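Local coordinates for retinol dehydratase (Spodoptera frugiperda, PDB 1X8J), which converts retinol to anhydroretinol, probably by way of sulfonate transfer to the alcohol, at residues E133-L138 with I301-D306; H197-Y202 with D306-I311; E233-R238 with D341-Y346. The protein carries 2 engineered substitutions. All blocks are in the same frame, centred on the assembly; numbering follows the deposited sequence.

Interaction 1 of 3, residues E133-L138 with I301-D306; sequences ERYLGL and IGILAD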
loop_
_atom_site.group_PDB
_atom_site.type_symbol
_atom_site.label_atom_id
_atom_site.label_comp_id
_atom_site.label_asym_id
_atom_site.label_seq_id
_atom_site.Cartn_x
_atom_site.Cartn_y
_atom_site.Cartn_z
ATOM N N GLU A 133 -30.296 0.411 -19.962
ATOM C CA GLU A 133 -30.407 1.317 -21.091
ATOM C C GLU A 133 -29.694 2.617 -20.731
ATOM O O GLU A 133 -28.767 3.026 -21.421
ATOM C CB GLU A 133 -31.875 1.574 -21.458
ATOM C CG GLU A 133 -32.041 2.395 -22.744
ATOM C CD GLU A 133 -33.464 2.380 -23.299
ATOM O OE1 GLU A 133 -33.727 3.102 -24.286
ATOM O OE2 GLU A 133 -34.317 1.644 -22.757
ATOM N N ARG A 134 -30.098 3.242 -19.628
ATOM C CA ARG A 134 -29.486 4.499 -19.186
ATOM C C ARG A 134 -27.994 4.361 -18.844
ATOM O O ARG A 134 -27.190 5.229 -19.183
ATOM C CB ARG A 134 -30.249 5.051 -17.983
ATOM C CG ARG A 134 -31.733 5.213 -18.241
ATOM C CD ARG A 134 -32.454 5.782 -17.028
ATOM N NE ARG A 134 -31.958 7.116 -16.699
ATOM C CZ ARG A 134 -32.334 7.819 -15.635
ATOM N NH1 ARG A 134 -33.221 7.314 -14.782
ATOM N NH2 ARG A 134 -31.815 9.029 -15.425
ATOM N N TYR A 135 -27.629 3.275 -18.172
ATOM C CA TYR A 135 -26.233 3.033 -17.804
ATOM C C TYR A 135 -25.353 2.949 -19.061
ATOM O O TYR A 135 -24.329 3.632 -19.171
ATOM C CB TYR A 135 -26.123 1.732 -17.005
ATOM C CG TYR A 135 -24.718 1.362 -16.582
ATOM C CD1 TYR A 135 -24.083 2.011 -15.521
ATOM C CD2 TYR A 135 -24.025 0.348 -17.239
ATOM C CE1 TYR A 135 -22.792 1.649 -15.126
ATOM C CE2 TYR A 135 -22.743 -0.014 -16.854
ATOM C CZ TYR A 135 -22.130 0.633 -15.800
ATOM O OH TYR A 135 -20.865 0.235 -15.425
ATOM N N LEU A 136 -25.747 2.108 -20.008
ATOM C CA LEU A 136 -24.981 1.978 -21.238
ATOM C C LEU A 136 -24.983 3.324 -21.945
ATOM O O LEU A 136 -24.016 3.682 -22.617
ATOM C CB LEU A 136 -25.581 0.888 -22.126
ATOM C CG LEU A 136 -25.413 -0.500 -21.498
ATOM C CD1 LEU A 136 -26.208 -1.542 -22.276
ATOM C CD2 LEU A 136 -23.935 -0.850 -21.465
ATOM N N GLY A 137 -26.073 4.069 -21.777
ATOM C CA GLY A 137 -26.168 5.386 -22.379
ATOM C C GLY A 137 -25.070 6.268 -21.805
ATOM O O GLY A 137 -24.365 6.962 -22.549
ATOM N N LEU A 138 -24.906 6.234 -20.484
ATOM C CA LEU A 138 -23.870 7.031 -19.841
ATOM C C LEU A 138 -22.495 6.654 -20.374
ATOM O O LEU A 138 -21.699 7.514 -20.774
ATOM C CB LEU A 138 -23.875 6.823 -18.322
ATOM C CG LEU A 138 -24.707 7.744 -17.426
ATOM C CD1 LEU A 138 -24.444 7.382 -15.961
ATOM C CD2 LEU A 138 -24.330 9.203 -17.687
ATOM N N ILE A 301 -30.332 5.394 -11.739
ATOM C CA ILE A 301 -29.637 4.566 -12.713
ATOM C C ILE A 301 -28.904 3.446 -11.970
ATOM O O ILE A 301 -28.744 2.340 -12.492
ATOM C CB ILE A 301 -28.624 5.375 -13.533
ATOM C CG1 ILE A 301 -29.370 6.300 -14.501
ATOM C CG2 ILE A 301 -27.684 4.425 -14.266
ATOM C CD1 ILE A 301 -28.470 7.058 -15.464
ATOM N N GLY A 302 -28.465 3.752 -10.747
ATOM C CA GLY A 302 -27.784 2.766 -9.926
ATOM C C GLY A 302 -26.277 2.877 -9.762
ATOM O O GLY A 302 -25.641 1.907 -9.354
ATOM N N ILE A 303 -25.692 4.039 -10.047
ATOM C CA ILE A 303 -24.244 4.163 -9.912
ATOM C C ILE A 303 -23.754 5.056 -8.778
ATOM O O ILE A 303 -22.571 5.402 -8.729
ATOM C CB ILE A 303 -23.593 4.649 -11.218
ATOM C CG1 ILE A 303 -24.040 6.082 -11.529
ATOM C CG2 ILE A 303 -23.942 3.699 -12.345
ATOM C CD1 ILE A 303 -23.205 6.757 -12.616
ATOM N N LEU A 304 -24.648 5.423 -7.864
ATOM C CA LEU A 304 -24.263 6.264 -6.725
ATOM C C LEU A 304 -24.311 5.486 -5.414
ATOM O O LEU A 304 -25.209 4.674 -5.197
ATOM C CB LEU A 304 -25.184 7.479 -6.625
ATOM C CG LEU A 304 -25.199 8.461 -7.800
ATOM C CD1 LEU A 304 -26.047 9.654 -7.398
ATOM C CD2 LEU A 304 -23.777 8.919 -8.170
ATOM N N ALA A 305 -23.344 5.726 -4.538
ATOM C CA ALA A 305 -23.314 5.031 -3.248
ATOM C C ALA A 305 -24.293 5.631 -2.235
ATOM O O ALA A 305 -24.573 6.825 -2.256
ATOM C CB ALA A 305 -21.904 5.045 -2.670
ATOM N N ASP A 306 -24.808 4.777 -1.359
ATOM C CA ASP A 306 -25.742 5.185 -0.317
ATOM C C ASP A 306 -25.130 6.268 0.574
ATOM O O ASP A 306 -23.949 6.208 0.915
ATOM C CB ASP A 306 -26.112 3.993 0.586
ATOM C CG ASP A 306 -27.025 2.986 -0.091
ATOM O OD1 ASP A 306 -28.004 3.404 -0.751
ATOM O OD2 ASP A 306 -26.776 1.768 0.059
#
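Ile-301 packs CG1, CG2 and CD1 against Arg-134, Tyr-135 and Leu-138 on one side of helix 132-141. It is the last residue of helix 297-301, so the contact joins that helix end and the loop behind it to a second helix in the sulfotransferase fold, beside the bound androsterone. The backbones come nearest at Tyr-135 and Ile-301, whose CA atoms are 6.3 Å apart.

The branches of Ile-301 split the work. CG1 lies over the centre of the Arg-134 guanidinium, 3.4 Å above its plane, while CD1 sits 3.7 Å from Arg-134 CB and also reaches Leu-138 CD1. CG2 turns to the backbone of Tyr-135, 4.1 Å from its CA. The arginine chain is bent at chi3 (62°), which folds the guanidinium back across the isoleucine with its flat side against the hydrocarbon. Its NH1 and NH2 also make long, weak ion pairs with Glu-300 and Asp-297 on helix 297-301, the isoleucine's own helix.

Gly-302 leaves helical geometry with phi at 105°, and the chain then brings Ile-303 back to the same helix. Its CG2 meets Tyr-135 at the ring edge, near the ring plane, 3.6 Å from CD1. The tyrosine has CG anti to the backbone N (chi1 179°), which carries the ring along the helix flank, where it also touches Asn-121, a calcium ligand. That makes this packing a neighbour of the metal site. Leu-138 is shared in another way, since it touches the bound androsterone as well as the two isoleucines. No hydrogen bond links the segments; the last link is apolar, Leu-138 CD1 and Ile-303 CD1 meeting tip to tip at 3.6 Å.

Interaction 2 of 3, residues H197-Y202 with D306-I311; sequences HARLLY and DGEHFI. With A3P (adenosine-3'-5'-diphosphate), chain D.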
loop_
_atom_site.group_PDB
_atom_site.type_symbol
_atom_site.label_atom_id
_atom_site.label_comp_id
_atom_site.label_asym_id
_atom_site.label_seq_id
_atom_site.Cartn_x
_atom_site.Cartn_y
_atom_site.Cartn_z
ATOM N N HIS A 197 -16.621 12.456 -2.702
ATOM C CA HIS A 197 -16.961 12.357 -4.118
ATOM C C HIS A 197 -16.472 10.995 -4.625
ATOM O O HIS A 197 -17.197 10.283 -5.329
ATOM C CB HIS A 197 -16.290 13.499 -4.892
ATOM C CG HIS A 197 -16.467 13.425 -6.378
ATOM N ND1 HIS A 197 -15.512 12.887 -7.216
ATOM C CD2 HIS A 197 -17.478 13.843 -7.179
ATOM C CE1 HIS A 197 -15.926 12.980 -8.469
ATOM N NE2 HIS A 197 -17.116 13.556 -8.475
ATOM N N ALA A 198 -15.247 10.635 -4.243
ATOM C CA ALA A 198 -14.646 9.363 -4.639
ATOM C C ALA A 198 -15.481 8.195 -4.099
ATOM O O ALA A 198 -15.587 7.142 -4.738
ATOM C CB ALA A 198 -13.211 9.267 -4.113
ATOM N N ARG A 199 -16.050 8.388 -2.911
ATOM C CA ARG A 199 -16.888 7.385 -2.279
ATOM C C ARG A 199 -18.221 7.307 -3.020
ATOM O O ARG A 199 -18.779 6.227 -3.218
ATOM C CB ARG A 199 -17.140 7.764 -0.824
ATOM C CG ARG A 199 -16.042 7.345 0.148
ATOM C CD ARG A 199 -16.535 6.196 1.014
ATOM N NE ARG A 199 -15.655 5.909 2.143
ATOM C CZ ARG A 199 -14.507 5.242 2.065
ATOM N NH1 ARG A 199 -14.066 4.772 0.904
ATOM N NH2 ARG A 199 -13.798 5.036 3.162
ATOM N N LEU A 200 -18.712 8.469 -3.431
ATOM C CA LEU A 200 -19.973 8.590 -4.140
ATOM C C LEU A 200 -20.053 7.760 -5.416
ATOM O O LEU A 200 -21.074 7.127 -5.691
ATOM C CB LEU A 200 -20.223 10.068 -4.475
ATOM C CG LEU A 200 -21.371 10.454 -5.417
ATOM C CD1 LEU A 200 -22.709 10.151 -4.768
ATOM C CD2 LEU A 200 -21.278 11.934 -5.752
ATOM N N LEU A 201 -18.978 7.777 -6.198
ATOM C CA LEU A 201 -18.936 7.055 -7.467
ATOM C C LEU A 201 -18.177 5.723 -7.417
ATOM O O LEU A 201 -17.927 5.109 -8.447
ATOM C CB LEU A 201 -18.323 7.959 -8.534
ATOM C CG LEU A 201 -19.064 9.291 -8.737
ATOM C CD1 LEU A 201 -18.162 10.342 -9.419
ATOM C CD2 LEU A 201 -20.321 9.025 -9.553
ATOM N N TYR A 202 -17.817 5.279 -6.220
ATOM C CA TYR A 202 -17.091 4.021 -6.054
ATOM C C TYR A 202 -15.753 4.015 -6.773
ATOM O O TYR A 202 -15.439 3.075 -7.496
ATOM C CB TYR A 202 -17.914 2.832 -6.559
ATOM C CG TYR A 202 -19.290 2.715 -5.951
ATOM C CD1 TYR A 202 -20.408 3.237 -6.602
ATOM C CD2 TYR A 202 -19.484 2.033 -4.757
ATOM C CE1 TYR A 202 -21.688 3.068 -6.085
ATOM C CE2 TYR A 202 -20.763 1.857 -4.223
ATOM C CZ TYR A 202 -21.860 2.372 -4.897
ATOM O OH TYR A 202 -23.127 2.149 -4.408
ATOM N N ASP A 306 -24.808 4.777 -1.359
ATOM C CA ASP A 306 -25.742 5.185 -0.317
ATOM C C ASP A 306 -25.130 6.268 0.574
ATOM O O ASP A 306 -23.949 6.208 0.915
ATOM C CB ASP A 306 -26.112 3.993 0.586
ATOM C CG ASP A 306 -27.025 2.986 -0.091
ATOM O OD1 ASP A 306 -28.004 3.404 -0.751
ATOM O OD2 ASP A 306 -26.776 1.768 0.059
ATOM N N GLY A 307 -25.941 7.245 0.962
ATOM C CA GLY A 307 -25.453 8.295 1.837
ATOM C C GLY A 307 -24.312 9.159 1.321
ATOM O O GLY A 307 -23.404 9.527 2.076
ATOM N N GLU A 308 -24.342 9.466 0.032
ATOM C CA GLU A 308 -23.334 10.322 -0.570
ATOM C C GLU A 308 -24.090 11.132 -1.594
ATOM O O GLU A 308 -25.023 10.628 -2.213
ATOM C CB GLU A 308 -22.224 9.500 -1.239
ATOM C CG GLU A 308 -21.185 8.956 -0.271
ATOM C CD GLU A 308 -20.268 10.038 0.291
ATOM O OE1 GLU A 308 -20.549 11.234 0.083
ATOM O OE2 GLU A 308 -19.263 9.695 0.948
ATOM N N HIS A 309 -23.727 12.395 -1.746
ATOM C CA HIS A 309 -24.403 13.234 -2.714
ATOM C C HIS A 309 -23.403 14.185 -3.358
ATOM O O HIS A 309 -22.358 14.459 -2.777
ATOM C CB HIS A 309 -25.520 14.023 -2.028
ATOM C CG HIS A 309 -26.478 13.161 -1.273
ATOM N ND1 HIS A 309 -26.195 12.658 -0.021
ATOM C CD2 HIS A 309 -27.677 12.639 -1.629
ATOM C CE1 HIS A 309 -27.177 11.861 0.361
ATOM N NE2 HIS A 309 -28.088 11.831 -0.598
ATOM N N PHE A 310 -23.718 14.676 -4.552
ATOM C CA PHE A 310 -22.824 15.606 -5.229
ATOM C C PHE A 310 -22.770 16.894 -4.432
ATOM O O PHE A 310 -21.698 17.448 -4.223
ATOM C CB PHE A 310 -23.295 15.908 -6.647
ATOM C CG PHE A 310 -22.921 14.855 -7.643
ATOM C CD1 PHE A 310 -23.749 13.750 -7.859
ATOM C CD2 PHE A 310 -21.747 14.975 -8.392
ATOM C CE1 PHE A 310 -23.420 12.771 -8.814
ATOM C CE2 PHE A 310 -21.406 14.006 -9.350
ATOM C CZ PHE A 310 -22.250 12.900 -9.561
ATOM N N ILE A 311 -23.937 17.360 -3.997
ATOM C CA ILE A 311 -24.053 18.574 -3.188
ATOM C C ILE A 311 -24.172 18.038 -1.762
ATOM O O ILE A 311 -25.228 17.550 -1.367
ATOM C CB ILE A 311 -25.304 19.354 -3.605
ATOM C CG1 ILE A 311 -25.199 19.692 -5.100
ATOM C CG2 ILE A 311 -25.441 20.617 -2.786
ATOM C CD1 ILE A 311 -26.454 20.293 -5.712
HETATM P P1 A3P D . -18.604 19.877 0.133
HETATM O O1P A3P D . -17.678 20.449 1.125
HETATM O O2P A3P D . -19.973 19.913 0.648
HETATM O O3P A3P D . -18.195 18.500 -0.221
HETATM P P2 A3P D . -17.809 21.236 -7.252
HETATM O O4P A3P D . -16.761 22.078 -7.817
HETATM O O5P A3P D . -19.120 21.638 -7.773
HETATM O O6P A3P D . -17.547 19.796 -7.530
HETATM O "O5'" A3P D . -17.798 21.437 -5.690
HETATM C "C5'" A3P D . -18.671 20.744 -4.831
HETATM C "C4'" A3P D . -18.664 21.411 -3.453
HETATM O "O4'" A3P D . -19.492 22.619 -3.521
HETATM C "C3'" A3P D . -19.289 20.548 -2.371
HETATM O "O3'" A3P D . -18.537 20.783 -1.155
HETATM C "C2'" A3P D . -20.748 21.026 -2.413
HETATM O "O2'" A3P D . -21.635 20.655 -1.356
HETATM C "C1'" A3P D . -20.552 22.522 -2.580
HETATM N N9 A3P D . -21.756 23.194 -3.094
HETATM C C8 A3P D . -22.554 22.871 -4.183
HETATM N N7 A3P D . -23.569 23.675 -4.382
HETATM C C5 A3P D . -23.448 24.604 -3.353
HETATM C C6 A3P D . -24.217 25.774 -2.955
HETATM N N6 A3P D . -25.318 26.201 -3.602
HETATM N N1 A3P D . -23.783 26.494 -1.837
HETATM C C2 A3P D . -22.670 26.100 -1.146
HETATM N N3 A3P D . -21.879 25.025 -1.425
HETATM C C4 A3P D . -22.318 24.318 -2.541
#
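Leu-200 and Glu-308 bring the two backbones closest, their CA atoms 5.2 Å apart, and His-197 and Phe-310 follow at 6.8 Å. The segment 306-311 is extended at Glu-308 and His-309 and runs back along the end of helix 187-200. That helix finishes in a Schellman motif: Tyr-202, with phi at 60°, is its C-prime residue, Leu-203 N returns to Ala-198 O and Tyr-202 N to Arg-199 O. No hydrogen bond crosses between the segments, but just ahead of 306-311 the backbones of Leu-200 and Ala-305 are hydrogen-bonded.

Leu-200 carries the contact. A chi1 of 170° swings the leucine away from its own N, and its two methyls fork over the loop. CD2 sits over the face of Phe-310 in a CH-pi contact, 3.7 Å from the ring centroid and 9° off the normal, so the methyl lies almost straight above the ring centre. CD1 drops onto Glu-308 instead, 3.6 Å from its CB and close to the backbone carbonyl. Leu-201, which touches the bound androsterone, and His-197 also approach Phe-310, the histidine with its ring edge.

Glu-308 is bent at chi2, which lays its carboxylate alongside the helix, with OE2 3.4 Å from Arg-199 CB. The arginine's charged end leads elsewhere: its NH2 is hydrogen-bonded to Ser-208 O, and Glu-308 OE2 takes its own bond from His-196. The two opposite charges therefore sit near one another without pairing directly.

At the far end the segment reaches the nucleotide product site. Adenosine-3',5'-diphosphate is hydrogen-bonded to Ser-193, earlier on the same helix, among others, and Ile-311 lines its adenine end: the isoleucine CG2 lies 3.9 Å from both C8 and N7 of the nucleotide.

Interaction 3 of 3, residues E233-R238 with D341-Y346; sequences EAWAKR and DTDLRY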
loop_
_atom_site.group_PDB
_atom_site.type_symbol
_atom_site.label_atom_id
_atom_site.label_comp_id
_atom_site.label_asym_id
_atom_site.label_seq_id
_atom_site.Cartn_x
_atom_site.Cartn_y
_atom_site.Cartn_z
ATOM N N GLU A 233 -1.251 28.187 -11.857
ATOM C CA GLU A 233 -1.364 28.562 -13.260
ATOM C C GLU A 233 -2.480 29.582 -13.449
ATOM O O GLU A 233 -2.302 30.576 -14.138
ATOM C CB GLU A 233 -1.635 27.331 -14.129
ATOM C CG GLU A 233 -0.400 26.469 -14.365
ATOM C CD GLU A 233 -0.691 25.228 -15.200
ATOM O OE1 GLU A 233 -1.690 25.235 -15.958
ATOM O OE2 GLU A 233 0.090 24.250 -15.117
ATOM N N ALA A 234 -3.627 29.341 -12.822
ATOM C CA ALA A 234 -4.769 30.255 -12.929
ATOM C C ALA A 234 -4.498 31.576 -12.200
ATOM O O ALA A 234 -4.867 32.651 -12.675
ATOM C CB ALA A 234 -6.029 29.589 -12.360
ATOM N N TRP A 235 -3.854 31.485 -11.043
ATOM C CA TRP A 235 -3.531 32.658 -10.243
ATOM C C TRP A 235 -2.667 33.643 -11.048
ATOM O O TRP A 235 -2.843 34.873 -10.974
ATOM C CB TRP A 235 -2.790 32.213 -8.980
ATOM C CG TRP A 235 -2.487 33.315 -8.002
ATOM C CD1 TRP A 235 -1.252 33.766 -7.631
ATOM C CD2 TRP A 235 -3.435 34.068 -7.236
ATOM N NE1 TRP A 235 -1.373 34.747 -6.679
ATOM C CE2 TRP A 235 -2.700 34.953 -6.417
ATOM C CE3 TRP A 235 -4.833 34.080 -7.160
ATOM C CZ2 TRP A 235 -3.317 35.845 -5.530
ATOM C CZ3 TRP A 235 -5.449 34.966 -6.277
ATOM C CH2 TRP A 235 -4.687 35.837 -5.473
ATOM N N ALA A 236 -1.738 33.088 -11.819
ATOM C CA ALA A 236 -0.837 33.890 -12.634
ATOM C C ALA A 236 -1.571 34.669 -13.731
ATOM O O ALA A 236 -1.089 35.706 -14.189
ATOM C CB ALA A 236 0.227 33.001 -13.250
ATOM N N LYS A 237 -2.735 34.177 -14.144
ATOM C CA LYS A 237 -3.519 34.840 -15.189
ATOM C C LYS A 237 -4.674 35.633 -14.598
ATOM O O LYS A 237 -5.569 36.073 -15.313
ATOM C CB LYS A 237 -4.089 33.804 -16.155
ATOM C CG LYS A 237 -3.053 32.988 -16.908
ATOM C CD LYS A 237 -2.410 33.808 -18.006
ATOM C CE LYS A 237 -1.584 32.931 -18.925
ATOM N NZ LYS A 237 -1.035 33.732 -20.063
ATOM N N ARG A 238 -4.653 35.802 -13.287
ATOM C CA ARG A 238 -5.710 36.508 -12.578
ATOM C C ARG A 238 -5.948 37.948 -13.025
ATOM O O ARG A 238 -7.060 38.469 -12.891
ATOM C CB ARG A 238 -5.400 36.480 -11.077
ATOM C CG ARG A 238 -5.352 37.841 -10.400
ATOM C CD ARG A 238 -4.663 37.751 -9.052
ATOM N NE ARG A 238 -3.329 37.194 -9.219
ATOM C CZ ARG A 238 -2.333 37.363 -8.360
ATOM N NH1 ARG A 238 -2.517 38.081 -7.257
ATOM N NH2 ARG A 238 -1.152 36.825 -8.615
ATOM N N ASP A 341 7.067 32.430 -1.323
ATOM C CA ASP A 341 7.493 33.134 -2.527
ATOM C C ASP A 341 6.430 33.224 -3.628
ATOM O O ASP A 341 6.689 32.942 -4.794
ATOM C CB ASP A 341 8.782 32.505 -3.072
ATOM C CG ASP A 341 9.990 32.783 -2.177
ATOM O OD1 ASP A 341 10.312 33.977 -1.974
ATOM O OD2 ASP A 341 10.614 31.818 -1.675
ATOM N N THR A 342 5.231 33.625 -3.227
ATOM C CA THR A 342 4.094 33.817 -4.124
ATOM C C THR A 342 3.156 34.711 -3.324
ATOM O O THR A 342 3.218 34.743 -2.094
ATOM C CB THR A 342 3.333 32.499 -4.447
ATOM O OG1 THR A 342 2.717 31.996 -3.253
ATOM C CG2 THR A 342 4.274 31.448 -5.001
ATOM N N ASP A 343 2.290 35.438 -4.008
ATOM C CA ASP A 343 1.365 36.308 -3.309
ATOM C C ASP A 343 0.003 35.648 -3.124
ATOM O O ASP A 343 -0.933 36.270 -2.616
ATOM C CB ASP A 343 1.241 37.644 -4.050
ATOM C CG ASP A 343 0.931 37.476 -5.520
ATOM O OD1 ASP A 343 1.400 36.492 -6.131
ATOM O OD2 ASP A 343 0.229 38.346 -6.070
ATOM N N LEU A 344 -0.095 34.382 -3.524
ATOM C CA LEU A 344 -1.335 33.630 -3.386
ATOM C C LEU A 344 -1.702 33.463 -1.904
ATOM O O LEU A 344 -0.881 33.054 -1.084
ATOM C CB LEU A 344 -1.193 32.255 -4.053
ATOM C CG LEU A 344 -2.396 31.319 -3.908
ATOM C CD1 LEU A 344 -3.616 31.944 -4.533
ATOM C CD2 LEU A 344 -2.092 29.998 -4.559
ATOM N N ARG A 345 -2.939 33.785 -1.561
ATOM C CA ARG A 345 -3.390 33.665 -0.183
ATOM C C ARG A 345 -4.848 33.247 -0.160
ATOM O O ARG A 345 -5.635 33.701 -0.986
ATOM C CB ARG A 345 -3.236 35.006 0.548
ATOM C CG ARG A 345 -1.796 35.479 0.719
ATOM C CD ARG A 345 -0.999 34.508 1.577
ATOM N NE ARG A 345 0.441 34.715 1.445
ATOM C CZ ARG A 345 1.110 35.716 2.002
ATOM N NH1 ARG A 345 0.472 36.614 2.742
ATOM N NH2 ARG A 345 2.420 35.814 1.818
ATOM N N TYR A 346 -5.207 32.377 0.776
ATOM C CA TYR A 346 -6.597 31.950 0.896
ATOM C C TYR A 346 -7.319 32.811 1.930
ATOM O O TYR A 346 -6.779 33.109 2.994
ATOM C CB TYR A 346 -6.682 30.468 1.268
ATOM C CG TYR A 346 -6.282 29.558 0.133
ATOM C CD1 TYR A 346 -4.945 29.432 -0.248
ATOM C CD2 TYR A 346 -7.246 28.871 -0.609
ATOM C CE1 TYR A 346 -4.578 28.647 -1.344
ATOM C CE2 TYR A 346 -6.890 28.086 -1.705
ATOM C CZ TYR A 346 -5.556 27.978 -2.068
ATOM O OH TYR A 346 -5.195 27.199 -3.153
#
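The indole of Trp-235 is held between Leu-344 and Arg-238, one on each face. Leu-344 CD1 sits over the ring centre, 3.4 Å above the plane, and makes a CH-pi contact with the six-membered ring. On the opposite face lies the guanidinium of Arg-238, its CZ offset toward the rim. That approach is implausibly close, with two N-H donors, Trp-235 NE1 and Arg-238 NH2, facing each other at 2.8 Å, and the detail of the overlap is doubtful. At the indole edge, near the ring plane, NE1 gives a weak hydrogen bond to Asp-343 OD1 at 3.3 Å.

The same aspartate meets Arg-238 NH1 and NH2 end-on with one oxygen, OD2, in a salt bridge. Arg-238 NH1 is 3.0 Å from Asp-343 OD2, above the carboxylate plane; Arg-238 NH2 is 3.3 Å from the same OD2, on the syn side but 25° out of plane. Both arrive from the same face of the carboxylate, whose plane is turned 39° from the guanidinium. The guanidinium is steadied from behind: Arg-238 NE donates to Trp-235 O at 3.0 Å, and Arg-238 N reaches that carbonyl from its other face. A bend at chi3 (57°) folds the chain back over the indole. Replacing this arginine with an alanine would probably leave Asp-343 OD2 without its salt-bridge partner and bare one face of the tryptophan.

The Trp-235 ring is directed at the incoming tail and also meets Phe-245 edge-to-face. The contact lies at the surface, far from the calcium site. It fastens the chain beyond helix 325-339 to the end of helix 227-236, which leads into 243-247, an outermost strand of the parallel sheet in the P-loop-type alpha/beta fold of sulfotransferases.

Overall arrangement
From the N terminus the chain passes 133-138, 197-202 and 233-238 before any contact closes. Residues 301-306 then return to the first of these, closing 162 intervening residues in interaction 1; 306-311 closes interaction 2, and 341-346 closes interaction 3 near the C terminus. The segments alternate, so each pair of contacts crosses and none nests. Interactions 1 and 2 share Asp-306 and lie 13 Å apart between centres: the end of helix 297-301 and the loop after it tie helix 132-141 to the end of helix 187-200, beside the androsterone. Interaction 3, on the other side of the chain's centre, ties the segment after helix 325-339 to the end of helix 227-236.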